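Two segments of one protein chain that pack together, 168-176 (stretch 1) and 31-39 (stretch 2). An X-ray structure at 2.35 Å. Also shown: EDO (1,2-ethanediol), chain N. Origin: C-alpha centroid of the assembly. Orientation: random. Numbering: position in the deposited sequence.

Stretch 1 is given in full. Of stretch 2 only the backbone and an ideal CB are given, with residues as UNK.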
# COMPACT_ATOMS: atom_id res chain seq x y z
N GLU A 168 11.15 -7.02 3.84
CA GLU A 168 10.89 -6.48 5.17
C GLU A 168 10.42 -5.05 5.07
O GLU A 168 10.60 -4.39 4.05
CB GLU A 168 12.15 -6.52 6.04
CG GLU A 168 13.28 -5.63 5.52
CD GLU A 168 14.45 -5.53 6.46
OE1 GLU A 168 14.34 -5.94 7.64
OE2 GLU A 168 15.51 -5.03 6.02
N ILE A 169 9.83 -4.58 6.17
CA ILE A 169 9.48 -3.18 6.31
C ILE A 169 10.18 -2.63 7.55
O ILE A 169 10.02 -3.17 8.66
CB ILE A 169 7.95 -2.96 6.34
CG1 ILE A 169 7.32 -3.54 5.06
CG2 ILE A 169 7.63 -1.48 6.50
CD1 ILE A 169 5.82 -3.29 4.91
N ILE A 170 10.99 -1.60 7.35
CA ILE A 170 11.68 -0.95 8.46
C ILE A 170 10.89 0.29 8.84
O ILE A 170 10.70 1.19 8.02
CB ILE A 170 13.16 -0.57 8.12
CG1 ILE A 170 13.92 -1.77 7.54
CG2 ILE A 170 13.86 0.00 9.36
CD1 ILE A 170 15.32 -1.44 6.99
N VAL A 171 10.41 0.32 10.08
CA VAL A 171 9.71 1.49 10.59
C VAL A 171 10.70 2.38 11.36
O VAL A 171 11.32 1.94 12.31
CB VAL A 171 8.49 1.11 11.47
CG1 VAL A 171 7.78 2.35 11.98
CG2 VAL A 171 7.51 0.23 10.67
N PHE A 172 10.83 3.62 10.90
CA PHE A 172 11.74 4.59 11.51
C PHE A 172 11.03 5.51 12.48
O PHE A 172 11.67 6.17 13.30
CB PHE A 172 12.42 5.44 10.43
CG PHE A 172 13.37 4.67 9.57
CD1 PHE A 172 14.69 4.47 9.96
CD2 PHE A 172 12.95 4.14 8.35
CE1 PHE A 172 15.57 3.75 9.16
CE2 PHE A 172 13.83 3.43 7.54
CZ PHE A 172 15.13 3.22 7.95
N LYS A 173 9.70 5.59 12.37
CA LYS A 173 8.90 6.40 13.28
C LYS A 173 7.43 6.02 13.24
O LYS A 173 6.77 6.10 12.20
CB LYS A 173 9.06 7.90 13.00
CG LYS A 173 8.45 8.76 14.08
CD LYS A 173 8.29 10.18 13.61
CE LYS A 173 7.70 11.05 14.71
NZ LYS A 173 7.34 12.37 14.15
N ASN A 174 6.92 5.60 14.38
CA ASN A 174 5.51 5.32 14.53
C ASN A 174 4.98 6.26 15.60
O ASN A 174 5.33 6.12 16.76
CB ASN A 174 5.30 3.86 14.92
CG ASN A 174 3.92 3.60 15.44
OD1 ASN A 174 3.04 4.45 15.37
ND2 ASN A 174 3.71 2.42 15.99
N PRO A 175 4.14 7.24 15.20
CA PRO A 175 3.64 8.23 16.16
C PRO A 175 2.51 7.74 17.10
O PRO A 175 2.04 8.51 17.93
CB PRO A 175 3.16 9.36 15.26
CG PRO A 175 2.77 8.69 13.97
CD PRO A 175 3.64 7.47 13.83
N PHE A 176 2.10 6.48 16.98
CA PHE A 176 1.06 5.93 17.86
C PHE A 176 1.64 5.03 18.95
O PHE A 176 2.60 5.40 19.63
CB PHE A 176 0.03 5.14 17.05
CG PHE A 176 -0.54 5.89 15.89
CD1 PHE A 176 -0.07 5.65 14.60
CD2 PHE A 176 -1.53 6.85 16.09
CE1 PHE A 176 -0.59 6.35 13.52
CE2 PHE A 176 -2.05 7.56 15.02
CZ PHE A 176 -1.58 7.31 13.73
N UNK A 31 -3.10 4.51 9.01
CA UNK A 31 -1.67 4.51 9.35
C UNK A 31 -1.42 3.60 10.54
O UNK A 31 -0.50 2.78 10.52
CB UNK A 31 -1.18 5.93 9.65
N UNK A 32 -2.26 3.73 11.56
CA UNK A 32 -2.20 2.88 12.75
C UNK A 32 -2.31 1.40 12.41
O UNK A 32 -1.46 0.60 12.80
CB UNK A 32 -3.31 3.27 13.73
N UNK A 33 -3.36 1.04 11.67
CA UNK A 33 -3.55 -0.33 11.21
C UNK A 33 -2.30 -0.86 10.52
O UNK A 33 -1.84 -1.97 10.82
CB UNK A 33 -4.75 -0.41 10.26
N UNK A 34 -1.76 -0.07 9.60
CA UNK A 34 -0.64 -0.47 8.76
C UNK A 34 0.59 -0.75 9.62
O UNK A 34 1.27 -1.77 9.43
CB UNK A 34 -0.33 0.61 7.72
N UNK A 35 0.85 0.15 10.57
CA UNK A 35 2.00 0.07 11.48
C UNK A 35 1.84 -1.07 12.47
O UNK A 35 2.82 -1.74 12.79
CB UNK A 35 2.18 1.39 12.23
N UNK A 36 0.62 -1.30 12.93
CA UNK A 36 0.35 -2.48 13.76
C UNK A 36 0.64 -3.79 13.01
O UNK A 36 1.09 -4.76 13.63
CB UNK A 36 -1.11 -2.46 14.23
N UNK A 37 0.42 -3.80 11.70
CA UNK A 37 0.70 -4.96 10.85
C UNK A 37 2.19 -5.09 10.56
O UNK A 37 2.73 -6.20 10.58
CB UNK A 37 -0.08 -4.86 9.54
N UNK A 38 2.84 -3.96 10.29
CA UNK A 38 4.31 -3.90 10.23
C UNK A 38 4.97 -4.48 11.49
O UNK A 38 5.99 -5.18 11.40
CB UNK A 38 4.76 -2.45 10.03
N UNK A 39 4.38 -4.21 12.65
CA UNK A 39 4.91 -4.67 13.94
C UNK A 39 5.05 -6.19 14.00
O UNK A 39 6.08 -6.70 14.46
CB UNK A 39 4.00 -4.19 15.08
C1 EDO N . -7.84 0.29 19.01
O1 EDO N . -8.97 -0.02 18.20
C2 EDO N . -7.62 -0.86 20.00
O2 EDO N . -6.26 -0.89 20.46

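The backbone of stretch 2 is helical, with phi near -60° and psi near -45°. Its contact face must meet a strand that includes 168-171, and then the chain that turns a corner at Phe172 and runs on to Phe176.

Position 31 points its CB toward stretch 1. The ideal CB lies 3.9 Å from Phe176 CE1, near the edge of the ring. A small side chain would suit: Ala, Ser, Cys or Val. The residue is Cys31. Its CB packs against Phe176 CE1 at 3.9 Å; in the m rotamer SG lies farther from the ring, 5.4 Å from Phe176 CE1.

Position 32 points sideways, yet its ideal CB is 4.1 Å from Phe176 CD1 and sits above the ring. Any side chain with a CB could cover this face. Asn174 ND2 is a donor about 7.4 Å from the ideal CB, so a polar end could be linked to it through a water. Asp, Asn, Glu or Gln are possible, and apolar residues are not excluded. The residue is Asp32. Its CB makes a CH-pi contact, 4.1 Å from the centroid of the Phe176 ring and 14° off the normal. Its carboxylate reaches stretch 1 through water 1, which donates to Asp32 OD1 at 2.8 Å and accepts from Asn174 ND2 at 3.1 Å.

Position 33 is out of reach of stretch 1, which therefore sets no preference. The residue is Ser33, whose OG is hydrogen-bonded elsewhere in the structure.

Position 34 points sideways, with nothing of stretch 1 within 5.5 Å of its ideal CB. Met, Phe or another long side chain could reach Ile169. The residue is Phe34. Its ring comes nearer at the tip, with CZ 4.4 Å from Ile169 CD1.

Position 35 points toward stretch 1, with its ideal CB 4.2 Å from Asn174 ND2. Ahead lie Val171, Pro175 and Phe176, a largely apolar setting for Leu, Ile or Met. The residue is Leu35, which loses 83 Å² to the contact. Its CD2 meets Val171 CG1 at 3.8 Å. Its CD1 lies 4.1 Å from both Pro175 CD and Phe176 CD1, and 3.5 Å from Asn174 OD1. That oxygen accepts from Phe176 N at 2.8 Å, which ties the loop together beside the leucine.

Position 36 points sideways into open space, where a long polar side chain would do. The residue is Arg36. One turn after Asp32, it forms a salt bridge through NH2 to Asp32 OD2 at 2.8 Å; NE also donates to Asp32 OD1 at 3.0 Å. Its NH1 donates to EDO O2 at 3.0 Å.

Position 37 is out of reach, and stretch 1 does not restrict it. The residue is Leu37.

Position 38 points toward the strand. Its ideal CB is 3.9 Å from Val171 CG2 and 4.7 Å from Ile169 CG2, so a compact apolar side chain fits: Ala, Cys or Val. The residue is Cys38. Its SG touches Ile169 CG2 at 3.7 Å, and its CB touches Val171 CG2 at 3.9 Å.

Position 39 points sideways and touches nothing here. It is Ala39.

Stretch 2 (31-39) CDSFLRLCA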
# COMPACT_ATOMS: atom_id res chain seq x y z
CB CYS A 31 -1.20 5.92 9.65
SG CYS A 31 -1.23 6.96 8.21
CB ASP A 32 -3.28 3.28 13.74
CG ASP A 32 -2.99 2.82 15.13
OD1 ASP A 32 -1.92 2.20 15.35
OD2 ASP A 32 -3.83 3.07 16.02
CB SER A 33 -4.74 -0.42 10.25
OG SER A 33 -4.88 -1.74 9.74
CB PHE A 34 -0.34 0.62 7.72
CG PHE A 34 0.60 0.19 6.63
CD1 PHE A 34 0.12 -0.43 5.48
CD2 PHE A 34 1.97 0.42 6.74
CE1 PHE A 34 0.99 -0.83 4.45
CE2 PHE A 34 2.85 0.02 5.72
CZ PHE A 34 2.35 -0.61 4.58
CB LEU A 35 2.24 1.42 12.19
CG LEU A 35 2.71 2.57 11.28
CD1 LEU A 35 2.57 3.94 11.94
CD2 LEU A 35 4.15 2.38 10.79
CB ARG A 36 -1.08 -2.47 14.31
CG ARG A 36 -1.32 -1.39 15.37
CD ARG A 36 -2.68 -1.52 16.01
NE ARG A 36 -3.17 -0.25 16.52
CZ ARG A 36 -4.07 -0.13 17.49
NH1 ARG A 36 -4.57 -1.22 18.06
NH2 ARG A 36 -4.48 1.07 17.90
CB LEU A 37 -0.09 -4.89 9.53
CG LEU A 37 -1.61 -5.10 9.55
CD1 LEU A 37 -2.19 -4.82 8.19
CD2 LEU A 37 -1.98 -6.49 10.02
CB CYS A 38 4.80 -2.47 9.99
SG CYS A 38 4.48 -1.83 8.35
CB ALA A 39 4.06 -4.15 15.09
O HOH W 1 0.72 1.52 15.78
O HOH W 2 7.37 -4.97 9.25
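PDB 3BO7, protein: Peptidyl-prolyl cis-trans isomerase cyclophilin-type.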